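Local coordinates for CHAD domain protein (Streptomyces chartreusis, PDB 6RN5) that probably binds inorganic polyphosphate through the basic surface of its helical CHAD domain and also binds copper ions, at residues Leu99-Glu102 with His103-Ala107; Leu113-Leu116 with His117-Ser120; Thr233-Lys236 with Asp237-Thr240; Leu282-Arg285 with Leu286-Tyr289; Val346-Ala349 with Asp350-Glu354. All coordinates share one frame; numbering follows the deposited sequence.

Contact 1. Residues Leu99-Glu102 with His103-Ala107; sequences LAME and HAYTA
Met-101 and Tyr-105, one helical turn apart on helix 82-120, meet with the methionine tip laid over the phenol. The methyl CE sits above one face of the ring, 3.7 Å from the Tyr-105 ring centroid and 30° off the ring normal, which makes a CH-pi contact. It leans toward one side of the ring, where Met-101 CE lies 3.3 Å from Tyr-105 CE2. The sulfur stands farther out and oblique to the ring, so this Met-aromatic contact is carried mainly by the methyl. Bends in the Met-101 chain at chi2 (-82°) and chi3 (40°) turn CE along the helix toward the next turn, where it also touches Ala-104 CB at 3.9 Å. A second pair lies on another side of the helix: Thr-106 OG1 donates to Glu-102 O at 3.0 Å from above the carbonyl plane, while Thr-106 N makes the ordinary helical bond to the same oxygen. The extended Glu-102 side chain leads away to His-191 of helix 170-198, which bonds its OE1. Leu-183 and Ala-186 of that helix touch Tyr-105. The chemistry is thus divided, with a thioether methyl resting on an aromatic face and one carbonyl gripped by two donors of a single threonine, which should restrain the rotation of its hydroxyl.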
loop_
_atom_site.group_PDB
_atom_site.type_symbol
_atom_site.label_atom_id
_atom_site.label_comp_id
_atom_site.label_asym_id
_atom_site.label_seq_id
_atom_site.Cartn_x
_atom_site.Cartn_y
_atom_site.Cartn_z
ATOM N N LEU A 99 -18.336 -28.399 -4.408
ATOM C CA LEU A 99 -17.147 -29.003 -3.785
ATOM C C LEU A 99 -15.954 -28.037 -3.521
ATOM O O LEU A 99 -15.085 -28.342 -2.709
ATOM C CB LEU A 99 -16.688 -30.198 -4.604
ATOM C CG LEU A 99 -17.650 -31.389 -4.689
ATOM C CD1 LEU A 99 -16.929 -32.546 -5.321
ATOM C CD2 LEU A 99 -18.161 -31.829 -3.342
ATOM N N ALA A 100 -15.914 -26.889 -4.187
ATOM C CA ALA A 100 -14.818 -25.919 -3.980
ATOM C C ALA A 100 -14.999 -25.058 -2.700
ATOM O O ALA A 100 -14.023 -24.638 -2.075
ATOM C CB ALA A 100 -14.684 -25.028 -5.218
ATOM N N MET A 101 -16.248 -24.846 -2.298
ATOM C CA MET A 101 -16.579 -23.786 -1.338
ATOM C C MET A 101 -15.900 -23.920 0.012
ATOM O O MET A 101 -15.267 -22.979 0.501
ATOM C CB MET A 101 -18.075 -23.650 -1.210
ATOM C CG MET A 101 -18.643 -22.759 -2.309
ATOM S SD MET A 101 -18.534 -20.944 -2.050
ATOM C CE MET A 101 -16.919 -20.628 -1.326
ATOM N N GLU A 102 -15.980 -25.093 0.599
ATOM C CA GLU A 102 -15.359 -25.265 1.907
ATOM C C GLU A 102 -13.899 -24.804 1.882
ATOM O O GLU A 102 -13.486 -23.959 2.670
ATOM C CB GLU A 102 -15.479 -26.703 2.401
ATOM C CG GLU A 102 -14.839 -26.900 3.754
ATOM C CD GLU A 102 -14.898 -28.330 4.254
ATOM O OE1 GLU A 102 -15.448 -29.229 3.554
ATOM O OE2 GLU A 102 -14.386 -28.532 5.365
ATOM N N HIS A 103 -13.141 -25.355 0.948
ATOM C CA HIS A 103 -11.717 -25.044 0.755
ATOM C C HIS A 103 -11.453 -23.539 0.495
ATOM O O HIS A 103 -10.542 -22.980 1.048
ATOM C CB HIS A 103 -11.158 -25.922 -0.407
ATOM C CG HIS A 103 -9.931 -25.368 -1.066
ATOM N ND1 HIS A 103 -8.664 -25.500 -0.522
ATOM C CD2 HIS A 103 -9.777 -24.668 -2.219
ATOM C CE1 HIS A 103 -7.789 -24.904 -1.313
ATOM N NE2 HIS A 103 -8.434 -24.399 -2.354
ATOM N N ALA A 104 -12.255 -22.896 -0.349
ATOM C CA ALA A 104 -12.070 -21.496 -0.606
ATOM C C ALA A 104 -12.137 -20.681 0.714
ATOM O O ALA A 104 -11.324 -19.780 0.959
ATOM C CB ALA A 104 -13.098 -21.011 -1.658
ATOM N N TYR A 105 -13.112 -20.989 1.556
ATOM C CA TYR A 105 -13.265 -20.291 2.844
ATOM C C TYR A 105 -12.105 -20.584 3.767
ATOM O O TYR A 105 -11.560 -19.648 4.427
ATOM C CB TYR A 105 -14.584 -20.622 3.538
ATOM C CG TYR A 105 -15.782 -20.006 2.847
ATOM C CD1 TYR A 105 -15.873 -18.636 2.655
ATOM C CD2 TYR A 105 -16.848 -20.795 2.411
ATOM C CE1 TYR A 105 -16.969 -18.077 2.028
ATOM C CE2 TYR A 105 -17.944 -20.234 1.780
ATOM C CZ TYR A 105 -17.986 -18.892 1.588
ATOM O OH TYR A 105 -19.078 -18.331 1.000
ATOM N N THR A 106 -11.643 -21.829 3.739
ATOM C CA THR A 106 -10.468 -22.223 4.561
ATOM C C THR A 106 -9.212 -21.501 4.130
ATOM O O THR A 106 -8.469 -21.006 4.956
ATOM C CB THR A 106 -10.209 -23.728 4.459
ATOM O OG1 THR A 106 -11.420 -24.440 4.743
ATOM C CG2 THR A 106 -9.099 -24.162 5.423
ATOM N N ALA A 107 -8.959 -21.423 2.826
ATOM C CA ALA A 107 -7.735 -20.757 2.359
ATOM C C ALA A 107 -7.821 -19.231 2.569
ATOM O O ALA A 107 -6.836 -18.571 2.909
ATOM C CB ALA A 107 -7.488 -21.074 0.900
HETATM O O HOH W 1 -13.803 -27.749 -0.723
#

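Contact 2. Residues Leu113-Leu116 with His117-Ser120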
loop_
_atom_site.group_PDB
_atom_site.type_symbol
_atom_site.label_atom_id
_atom_site.label_comp_id
_atom_site.label_asym_id
_atom_site.label_seq_id
_atom_site.Cartn_x
_atom_site.Cartn_y
_atom_site.Cartn_z
ATOM N N LEU A 113 -5.441 -14.181 7.957
ATOM C CA LEU A 113 -4.663 -14.220 9.225
ATOM C C LEU A 113 -3.165 -14.020 9.018
ATOM O O LEU A 113 -2.553 -13.239 9.736
ATOM C CB LEU A 113 -4.925 -15.488 10.031
ATOM C CG LEU A 113 -6.406 -15.576 10.463
ATOM C CD1 LEU A 113 -6.715 -16.897 11.170
ATOM C CD2 LEU A 113 -6.833 -14.432 11.383
ATOM N N ASN A 114 -2.595 -14.653 8.008
ATOM C CA ASN A 114 -1.205 -14.381 7.632
ATOM C C ASN A 114 -0.987 -12.889 7.373
ATOM O O ASN A 114 -0.068 -12.318 7.914
ATOM C CB ASN A 114 -0.785 -15.188 6.399
ATOM C CG ASN A 114 -0.600 -16.657 6.705
ATOM O OD1 ASN A 114 -0.294 -17.039 7.841
ATOM N ND2 ASN A 114 -0.822 -17.484 5.721
ATOM N N ALA A 115 -1.863 -12.262 6.584
ATOM C CA ALA A 115 -1.654 -10.881 6.213
ATOM C C ALA A 115 -1.703 -9.957 7.427
ATOM O O ALA A 115 -0.883 -9.064 7.541
ATOM C CB ALA A 115 -2.640 -10.457 5.140
ATOM N N LEU A 116 -2.634 -10.185 8.349
ATOM C CA LEU A 116 -2.717 -9.389 9.586
ATOM C C LEU A 116 -1.482 -9.476 10.517
ATOM O O LEU A 116 -1.111 -8.490 11.195
ATOM C CB LEU A 116 -3.939 -9.812 10.413
ATOM C CG LEU A 116 -5.330 -9.318 9.990
ATOM C CD1 LEU A 116 -6.357 -10.084 10.802
ATOM C CD2 LEU A 116 -5.516 -7.811 10.163
ATOM N N HIS A 117 -0.931 -10.678 10.605
ATOM C CA HIS A 117 0.271 -10.942 11.380
ATOM C C HIS A 117 1.397 -10.126 10.770
ATOM O O HIS A 117 2.070 -9.367 11.470
ATOM C CB HIS A 117 0.639 -12.443 11.385
ATOM C CG HIS A 117 -0.056 -13.256 12.448
ATOM N ND1 HIS A 117 -0.186 -12.834 13.758
ATOM C CD2 HIS A 117 -0.622 -14.491 12.398
ATOM C CE1 HIS A 117 -0.826 -13.758 14.460
ATOM N NE2 HIS A 117 -1.094 -14.778 13.660
ATOM N N ARG A 118 1.535 -10.246 9.455
ATOM C CA ARG A 118 2.503 -9.462 8.681
ATOM C C ARG A 118 2.319 -7.958 8.859
ATOM O O ARG A 118 3.266 -7.218 9.169
ATOM C CB ARG A 118 2.383 -9.849 7.214
ATOM C CG ARG A 118 3.145 -8.966 6.266
ATOM C CD ARG A 118 3.332 -9.634 4.919
ATOM N NE ARG A 118 2.075 -9.937 4.227
ATOM C CZ ARG A 118 1.247 -9.033 3.694
ATOM N NH1 ARG A 118 1.513 -7.723 3.773
ATOM N NH2 ARG A 118 0.144 -9.446 3.064
ATOM N N LEU A 119 1.094 -7.491 8.687
ATOM C CA LEU A 119 0.813 -6.067 8.787
ATOM C C LEU A 119 0.940 -5.494 10.219
ATOM O O LEU A 119 0.958 -4.260 10.410
ATOM C CB LEU A 119 -0.598 -5.788 8.276
ATOM C CG LEU A 119 -0.802 -6.065 6.804
ATOM C CD1 LEU A 119 -2.291 -6.220 6.495
ATOM C CD2 LEU A 119 -0.158 -4.960 5.990
ATOM N N SER A 120 0.989 -6.359 11.220
ATOM C CA SER A 120 1.278 -5.892 12.565
ATOM C C SER A 120 2.789 -5.659 12.679
ATOM O O SER A 120 3.221 -4.588 13.119
ATOM C CB SER A 120 0.746 -6.871 13.598
ATOM O OG SER A 120 -0.672 -6.856 13.542
#
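One face of the Arg-118 guanidinium looks back at the preceding turn, with Ala-115 O over it, and its NH2 lies 3.6 Å from Ala-115 CB. A bend at chi3 (62°) folds the Arg-118 chain and brings the group alongside the alanine. The imidazole of His-117 has a looser relation to the backbone behind it: Leu-113 O approaches obliquely, 3.5 Å from His-117 CD2. Ala-115 O also accepts the bond from Leu-119 N, and the leucine side chain crowds the same oxygen, with Leu-119 CG only 3.1 Å from Ala-115 O. At the end of this stretch Ser-120 OG, set beside its own backbone N (chi1 -67°), turns back to donate to Leu-116 O at 2.9 Å, whereas the bond from Ser-120 N to that oxygen is weak. Across the helix interface, Asp-350 of helix 338-366 takes a salt bridge from Arg-118 NH2, and Ile-261 and Leu-260 of the second subunit pack on Leu-116 and Leu-119. The serine hydroxyl therefore supplements a poor backbone bond near the end of helix 82-120, while Arg-118 lies against Ala-115, its charge directed to a carboxylate on the neighbouring helix.

Contact 3. Residues Thr233-Lys236 with Asp237-Thr240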
loop_
_atom_site.group_PDB
_atom_site.type_symbol
_atom_site.label_atom_id
_atom_site.label_comp_id
_atom_site.label_asym_id
_atom_site.label_seq_id
_atom_site.Cartn_x
_atom_site.Cartn_y
_atom_site.Cartn_z
ATOM N N THR A 233 -6.332 -24.760 -30.832
ATOM C CA THR A 233 -5.868 -23.440 -31.317
ATOM C C THR A 233 -6.889 -22.369 -31.130
ATOM O O THR A 233 -6.565 -21.235 -30.716
ATOM C CB THR A 233 -5.479 -23.519 -32.825
ATOM O OG1 THR A 233 -4.391 -24.398 -32.959
ATOM C CG2 THR A 233 -5.048 -22.229 -33.380
ATOM N N ALA A 234 -8.131 -22.698 -31.441
ATOM C CA ALA A 234 -9.208 -21.750 -31.179
ATOM C C ALA A 234 -9.246 -21.301 -29.670
ATOM O O ALA A 234 -9.542 -20.126 -29.336
ATOM C CB ALA A 234 -10.543 -22.386 -31.585
ATOM N N ALA A 235 -9.029 -22.252 -28.758
ATOM C CA ALA A 235 -9.073 -21.948 -27.332
ATOM C C ALA A 235 -7.897 -21.086 -27.012
ATOM O O ALA A 235 -8.003 -20.105 -26.241
ATOM C CB ALA A 235 -9.049 -23.244 -26.463
ATOM N N LYS A 236 -6.749 -21.428 -27.575
ATOM C CA LYS A 236 -5.574 -20.573 -27.377
ATOM C C LYS A 236 -5.851 -19.153 -27.861
ATOM O O LYS A 236 -5.516 -18.178 -27.183
ATOM C CB LYS A 236 -4.403 -21.115 -28.123
ATOM C CG LYS A 236 -3.184 -20.231 -27.946
ATOM C CD LYS A 236 -1.907 -20.921 -28.376
ATOM C CE LYS A 236 -0.676 -20.218 -27.815
ATOM N NZ LYS A 236 0.516 -20.510 -28.665
ATOM N N ASP A 237 -6.460 -19.033 -29.050
ATOM C CA ASP A 237 -6.802 -17.706 -29.559
ATOM C C ASP A 237 -7.716 -16.958 -28.645
ATOM O O ASP A 237 -7.508 -15.747 -28.401
ATOM C CB ASP A 237 -7.448 -17.753 -30.929
ATOM C CG ASP A 237 -6.498 -18.277 -32.008
ATOM O OD1 ASP A 237 -5.245 -18.370 -31.831
ATOM O OD2 ASP A 237 -7.049 -18.660 -33.037
ATOM N N ARG A 238 -8.756 -17.621 -28.151
ATOM C CA ARG A 238 -9.668 -16.901 -27.215
ATOM C C ARG A 238 -8.906 -16.321 -26.005
ATOM O O ARG A 238 -9.126 -15.154 -25.601
ATOM C CB ARG A 238 -10.816 -17.792 -26.801
ATOM C CG ARG A 238 -11.782 -18.021 -27.910
ATOM C CD ARG A 238 -12.938 -18.855 -27.437
ATOM N NE ARG A 238 -12.658 -20.253 -27.112
ATOM C CZ ARG A 238 -12.769 -21.284 -27.974
ATOM N NH1 ARG A 238 -13.036 -21.073 -29.266
ATOM N NH2 ARG A 238 -12.589 -22.540 -27.566
ATOM N N LEU A 239 -7.941 -17.090 -25.491
ATOM C CA LEU A 239 -7.096 -16.629 -24.379
ATOM C C LEU A 239 -6.211 -15.407 -24.808
ATOM O O LEU A 239 -6.215 -14.343 -24.195
ATOM C CB LEU A 239 -6.207 -17.805 -23.925
ATOM C CG LEU A 239 -5.049 -17.439 -22.977
ATOM C CD1 LEU A 239 -5.645 -16.799 -21.705
ATOM C CD2 LEU A 239 -4.184 -18.646 -22.614
ATOM N N THR A 240 -5.439 -15.591 -25.871
ATOM C CA THR A 240 -4.497 -14.576 -26.321
ATOM C C THR A 240 -5.233 -13.279 -26.740
ATOM O O THR A 240 -4.735 -12.188 -26.486
ATOM C CB THR A 240 -3.607 -15.117 -27.463
ATOM O OG1 THR A 240 -4.428 -15.507 -28.560
ATOM C CG2 THR A 240 -2.821 -16.362 -27.026
#
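With CG beside its backbone N (chi1 -71°) and a further bend at chi3 (-69°), the Arg-238 side chain runs back along the helix toward Ala-234 and Ala-235. Its guanidinium rests there with one face on the backbone: Ala-235 CA and Ala-234 O both lie over that face, toward its rim. Each terminal nitrogen faces one alanine methyl, Arg-238 NH1 being 3.6 Å from Ala-234 CB and Arg-238 NH2 3.8 Å from Ala-235 CB. On another side of the helix Thr-233 and Asp-237 run side by side, the threonine CG2 4.1 Å from Asp-237 OD2. Lys-236, extended throughout, passes Thr-240 at an angle, and Lys-236 CG comes to 4.0 Å from Thr-240 CG2. Helix 229-244 thus carries a polar, charged surface on the turns bearing Thr-233, Asp-237 and Arg-238. Leu-239 belongs to its buried side and packs on Leu-283, Leu-284 and His-287 of helix 274-295, and also reaches Trp-366 of helix 338-366.

Contact 4. Residues Leu282-Arg285 with Leu286-Tyr289. With SO4 (sulfate ion), chain G; SO4 (sulfate ion), chain F.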
loop_
_atom_site.group_PDB
_atom_site.type_symbol
_atom_site.label_atom_id
_atom_site.label_comp_id
_atom_site.label_asym_id
_atom_site.label_seq_id
_atom_site.Cartn_x
_atom_site.Cartn_y
_atom_site.Cartn_z
ATOM N N LEU A 282 -10.046 -17.976 -16.329
ATOM C CA LEU A 282 -10.796 -19.129 -16.864
ATOM C C LEU A 282 -10.345 -19.558 -18.264
ATOM O O LEU A 282 -10.303 -20.752 -18.531
ATOM C CB LEU A 282 -12.310 -18.893 -16.856
ATOM C CG LEU A 282 -12.920 -18.617 -15.484
ATOM C CD1 LEU A 282 -14.364 -18.179 -15.637
ATOM C CD2 LEU A 282 -12.837 -19.807 -14.539
ATOM N N LEU A 283 -10.021 -18.591 -19.139
ATOM C CA LEU A 283 -9.648 -18.911 -20.511
ATOM C C LEU A 283 -8.285 -19.659 -20.475
ATOM O O LEU A 283 -8.013 -20.544 -21.271
ATOM C CB LEU A 283 -9.559 -17.654 -21.376
ATOM C CG LEU A 283 -10.894 -16.980 -21.735
ATOM C CD1 LEU A 283 -10.719 -15.554 -22.247
ATOM C CD2 LEU A 283 -11.708 -17.776 -22.743
ATOM N N LEU A 284 -7.444 -19.278 -19.554
ATOM C CA LEU A 284 -6.127 -19.906 -19.455
ATOM C C LEU A 284 -6.282 -21.364 -19.042
ATOM O O LEU A 284 -5.656 -22.264 -19.590
ATOM C CB LEU A 284 -5.222 -19.112 -18.519
ATOM C CG LEU A 284 -3.933 -19.854 -18.155
ATOM C CD1 LEU A 284 -3.137 -20.141 -19.396
ATOM C CD2 LEU A 284 -3.117 -18.997 -17.211
ATOM N N ARG A 285 -7.183 -21.596 -18.114
ATOM C CA ARG A 285 -7.482 -22.949 -17.697
ATOM C C ARG A 285 -8.071 -23.816 -18.807
ATOM O O ARG A 285 -7.660 -24.973 -18.991
ATOM C CB ARG A 285 -8.369 -22.941 -16.466
ATOM C CG ARG A 285 -8.048 -24.161 -15.632
ATOM C CD ARG A 285 -8.572 -24.088 -14.239
ATOM N NE ARG A 285 -10.004 -23.833 -14.218
ATOM C CZ ARG A 285 -10.687 -23.580 -13.098
ATOM N NH1 ARG A 285 -10.066 -23.607 -11.920
ATOM N NH2 ARG A 285 -11.989 -23.317 -13.150
ATOM N N LEU A 286 -8.988 -23.231 -19.593
ATOM C CA LEU A 286 -9.533 -23.897 -20.769
ATOM C C LEU A 286 -8.426 -24.326 -21.702
ATOM O O LEU A 286 -8.452 -25.440 -22.213
ATOM C CB LEU A 286 -10.562 -22.994 -21.486
ATOM C CG LEU A 286 -11.872 -22.865 -20.681
ATOM C CD1 LEU A 286 -12.883 -21.820 -21.236
ATOM C CD2 LEU A 286 -12.536 -24.221 -20.634
ATOM N N HIS A 287 -7.465 -23.432 -21.915
ATOM C CA HIS A 287 -6.314 -23.686 -22.793
ATOM C C HIS A 287 -5.427 -24.812 -22.203
ATOM O O HIS A 287 -5.010 -25.686 -22.885
ATOM C CB HIS A 287 -5.522 -22.349 -22.996
ATOM C CG HIS A 287 -4.199 -22.506 -23.671
ATOM N ND1 HIS A 287 -4.057 -23.059 -24.929
ATOM C CD2 HIS A 287 -2.951 -22.147 -23.276
ATOM C CE1 HIS A 287 -2.781 -23.036 -25.272
ATOM N NE2 HIS A 287 -2.088 -22.484 -24.288
ATOM N N ARG A 288 -5.233 -24.829 -20.904
ATOM C CA ARG A 288 -4.361 -25.849 -20.316
ATOM C C ARG A 288 -4.936 -27.219 -20.520
ATOM O O ARG A 288 -4.238 -28.127 -20.930
ATOM C CB ARG A 288 -4.126 -25.562 -18.833
ATOM C CG ARG A 288 -2.957 -24.581 -18.594
ATOM C CD ARG A 288 -2.150 -25.086 -17.371
ATOM N NE ARG A 288 -3.061 -25.031 -16.257
ATOM C CZ ARG A 288 -3.485 -26.009 -15.469
ATOM N NH1 ARG A 288 -3.004 -27.240 -15.505
ATOM N NH2 ARG A 288 -4.382 -25.683 -14.551
ATOM N N TYR A 289 -6.239 -27.322 -20.340
ATOM C CA TYR A 289 -6.924 -28.600 -20.391
ATOM C C TYR A 289 -7.117 -29.079 -21.795
ATOM O O TYR A 289 -7.239 -30.270 -22.007
ATOM C CB TYR A 289 -8.287 -28.509 -19.694
ATOM C CG TYR A 289 -8.243 -28.196 -18.221
ATOM C CD1 TYR A 289 -7.092 -28.415 -17.459
ATOM C CD2 TYR A 289 -9.384 -27.746 -17.565
ATOM C CE1 TYR A 289 -7.088 -28.174 -16.097
ATOM C CE2 TYR A 289 -9.380 -27.496 -16.218
ATOM C CZ TYR A 289 -8.238 -27.705 -15.474
ATOM O OH TYR A 289 -8.239 -27.423 -14.093
HETATM S S SO4 G . -5.279 -27.985 -12.121
HETATM O O1 SO4 G . -6.402 -28.854 -11.828
HETATM O O2 SO4 G . -4.197 -28.846 -12.653
HETATM O O3 SO4 G . -4.806 -27.297 -10.915
HETATM O O4 SO4 G . -5.751 -26.942 -13.067
HETATM S S SO4 F . -12.351 -22.732 -9.111
HETATM O O1 SO4 F . -13.008 -23.982 -9.601
HETATM O O2 SO4 F . -10.946 -23.017 -8.795
HETATM O O3 SO4 F . -12.414 -21.615 -10.136
HETATM O O4 SO4 F . -13.025 -22.379 -7.841
#
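Two sulfates, probably from the crystallisation liquor, are held by side chains within a single turn of helix, through Arg-285 on one hand and Arg-288 with Tyr-289 on the other. Sulfate G is gripped at its O4, which accepts a hydrogen bond from Tyr-289 OH at 2.7 Å and lies near the plane of both the phenol ring and the Arg-288 guanidinium. The separation of Arg-288 NH2 from that O4, 2.4 Å, is too short to be trusted in detail. Bends at chi2 and chi3 of Arg-288 turn its guanidinium edge to this anion. Arg-285 presents its own edge to sulfate F, but its bonds there are weak: Arg-285 NH1 is 3.3 Å from O2 of sulfate F. On the way it runs alongside Tyr-289, its guanidinium plane only 7° from that of the ring, and Arg-285 CD lies 3.4 Å from Tyr-289 OH. Nearer the backbone, Arg-285 O sits over one face of the phenol. Such arginine-held sulfates are consistent with a surface suited to the phosphates of polyphosphate. Arg-67 of helix 56-75 also bonds Tyr-289 OH, and Ala-71 of that helix packs on Leu-286 and Tyr-289. On other sides of helix 274-295, Leu-283 meets Ala-242 of helix 229-244, while Leu-284 and His-287 touch Leu-314 and Leu-307, respectively, of helix 305-331.

Contact 5. Residues Val346-Ala349 with Asp350-Glu354; sequences VLHA and DQRHE. With CU (copper (II) ion), chain C; CU (copper (II) ion), chain B.
Val-346 opens the stretch by accepting a backbone bond from Asp-350 N, and its side chain packs on Gly-345 of the second subunit. Leu-347 O receives Gln-351 N and is also brushed by the glutamine chain, Gln-351 CG lying 3.3 Å away from it; beyond, Gln-351 NE2 bonds Asp-350 OD2 at 2.8 Å on the anti side of a carboxylate whose main partner is Arg-118 of helix 82-120. His-348 comes next, its CG anti to the backbone N (chi1 171°), which carries the imidazole out to a copper ion at 2.0 Å from His-348 NE2. His-262 and His-271 are further ligands of this copper. Arg-352 runs alongside, placing CG over one face of the His-348 ring, 3.9 Å from its centroid and 24° off the normal, while its guanidinium continues to a salt bridge with Asp-274. Ala-349 closes the first segment. Its carbonyl oxygen accepts His-353 N at 2.8 Å and also lies over one face of the His-353 ring, 3.2 Å from His-353 CG. That ring reaches a second copper, His-353 NE2 standing 2.5 Å from it, and His-353 of the second subunit binds the same ion. Two histidines five residues apart thus serve two coppers, one held by a histidine cluster within the chain, where the aliphatic part of Arg-352 probably limits rotation of the His-348 ring, the other linking the subunits.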
loop_
_atom_site.group_PDB
_atom_site.type_symbol
_atom_site.label_atom_id
_atom_site.label_comp_id
_atom_site.label_asym_id
_atom_site.label_seq_id
_atom_site.Cartn_x
_atom_site.Cartn_y
_atom_site.Cartn_z
ATOM N N VAL A 346 -6.907 -1.544 6.472
ATOM C CA VAL A 346 -5.540 -1.797 6.097
ATOM C C VAL A 346 -5.442 -3.110 5.333
ATOM O O VAL A 346 -4.776 -3.223 4.299
ATOM C CB VAL A 346 -4.641 -1.892 7.358
ATOM C CG1 VAL A 346 -3.219 -2.223 6.995
ATOM C CG2 VAL A 346 -4.620 -0.562 8.103
ATOM N N LEU A 347 -6.120 -4.112 5.872
ATOM C CA LEU A 347 -6.134 -5.447 5.288
ATOM C C LEU A 347 -6.781 -5.512 3.899
ATOM O O LEU A 347 -6.307 -6.194 3.024
ATOM C CB LEU A 347 -6.851 -6.360 6.253
ATOM C CG LEU A 347 -6.939 -7.821 5.958
ATOM C CD1 LEU A 347 -5.536 -8.390 5.812
ATOM C CD2 LEU A 347 -7.686 -8.437 7.135
ATOM N N HIS A 348 -7.880 -4.809 3.708
ATOM C CA HIS A 348 -8.454 -4.659 2.377
ATOM C C HIS A 348 -7.476 -4.019 1.420
ATOM O O HIS A 348 -7.337 -4.480 0.291
ATOM C CB HIS A 348 -9.747 -3.840 2.432
ATOM C CG HIS A 348 -10.278 -3.453 1.083
ATOM N ND1 HIS A 348 -9.926 -2.274 0.462
ATOM C CD2 HIS A 348 -11.124 -4.096 0.235
ATOM C CE1 HIS A 348 -10.553 -2.204 -0.711
ATOM N NE2 HIS A 348 -11.275 -3.306 -0.872
ATOM N N ALA A 349 -6.776 -2.981 1.868
ATOM C CA ALA A 349 -5.830 -2.282 1.033
ATOM C C ALA A 349 -4.649 -3.181 0.664
ATOM O O ALA A 349 -4.247 -3.283 -0.518
ATOM C CB ALA A 349 -5.335 -1.025 1.754
ATOM N N ASP A 350 -4.105 -3.846 1.676
ATOM C CA ASP A 350 -3.092 -4.848 1.461
ATOM C C ASP A 350 -3.457 -5.866 0.371
ATOM O O ASP A 350 -2.657 -6.154 -0.538
ATOM C CB ASP A 350 -2.839 -5.616 2.780
ATOM C CG ASP A 350 -1.723 -6.605 2.639
ATOM O OD1 ASP A 350 -0.573 -6.129 2.557
ATOM O OD2 ASP A 350 -1.993 -7.827 2.597
ATOM N N GLN A 351 -4.662 -6.418 0.453
ATOM C CA GLN A 351 -5.051 -7.460 -0.491
ATOM C C GLN A 351 -5.307 -6.844 -1.874
ATOM O O GLN A 351 -5.045 -7.478 -2.882
ATOM C CB GLN A 351 -6.251 -8.263 0.040
ATOM C CG GLN A 351 -5.903 -9.005 1.339
ATOM C CD GLN A 351 -4.863 -10.067 1.084
ATOM O OE1 GLN A 351 -5.122 -11.005 0.310
ATOM N NE2 GLN A 351 -3.653 -9.888 1.657
ATOM N N ARG A 352 -5.750 -5.594 -1.930
ATOM C CA ARG A 352 -5.859 -4.931 -3.227
ATOM C C ARG A 352 -4.478 -4.662 -3.820
ATOM O O ARG A 352 -4.295 -4.735 -5.046
ATOM C CB ARG A 352 -6.651 -3.633 -3.134
ATOM C CG ARG A 352 -8.104 -3.821 -2.825
ATOM C CD ARG A 352 -8.772 -4.811 -3.778
ATOM N NE ARG A 352 -8.635 -4.518 -5.216
ATOM C CZ ARG A 352 -9.165 -5.260 -6.195
ATOM N NH1 ARG A 352 -9.856 -6.366 -5.932
ATOM N NH2 ARG A 352 -9.018 -4.895 -7.457
ATOM N N HIS A 353 -3.484 -4.410 -2.956
ATOM C CA HIS A 353 -2.094 -4.298 -3.431
ATOM C C HIS A 353 -1.589 -5.616 -3.979
ATOM O O HIS A 353 -0.868 -5.606 -4.956
ATOM C CB HIS A 353 -1.129 -3.700 -2.368
ATOM C CG HIS A 353 -1.529 -2.329 -1.915
ATOM N ND1 HIS A 353 -2.201 -1.444 -2.738
ATOM C CD2 HIS A 353 -1.387 -1.697 -0.718
ATOM C CE1 HIS A 353 -2.447 -0.324 -2.071
ATOM N NE2 HIS A 353 -1.958 -0.449 -0.849
ATOM N N GLU A 354 -1.982 -6.730 -3.371
ATOM C CA GLU A 354 -1.651 -8.058 -3.907
ATOM C C GLU A 354 -2.369 -8.290 -5.244
ATOM O O GLU A 354 -1.839 -8.941 -6.112
ATOM C CB GLU A 354 -2.012 -9.170 -2.934
ATOM C CG GLU A 354 -1.240 -9.164 -1.618
ATOM C CD GLU A 354 0.212 -9.672 -1.734
ATOM O OE1 GLU A 354 0.590 -10.226 -2.793
ATOM O OE2 GLU A 354 0.987 -9.524 -0.759
HETATM CU CU CU C . -1.690 0.205 1.545
HETATM CU CU CU B . -12.650 -3.331 -2.379
#

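All five contacts join successive turns of one helix. Contact 5 is the most buried and contact 1 lies at the surface; contacts 2, 3 and 4 are partly buried. Contacts 1 and 2 share helix 82-120, their centres about 21 Å apart. Contacts 2 and 5 join through the salt bridge of Arg-118 with Asp-350, and both touch the second subunit. Contacts 3 and 4, on successive helices, meet through leucines and His-287, on the opposite side of the chain's centre from contact 2. Chemistry follows place: histidines bind copper near the dimer interface, arginines hold sulfate in contact 4, and alanines underlie an arginine in contacts 2 and 3.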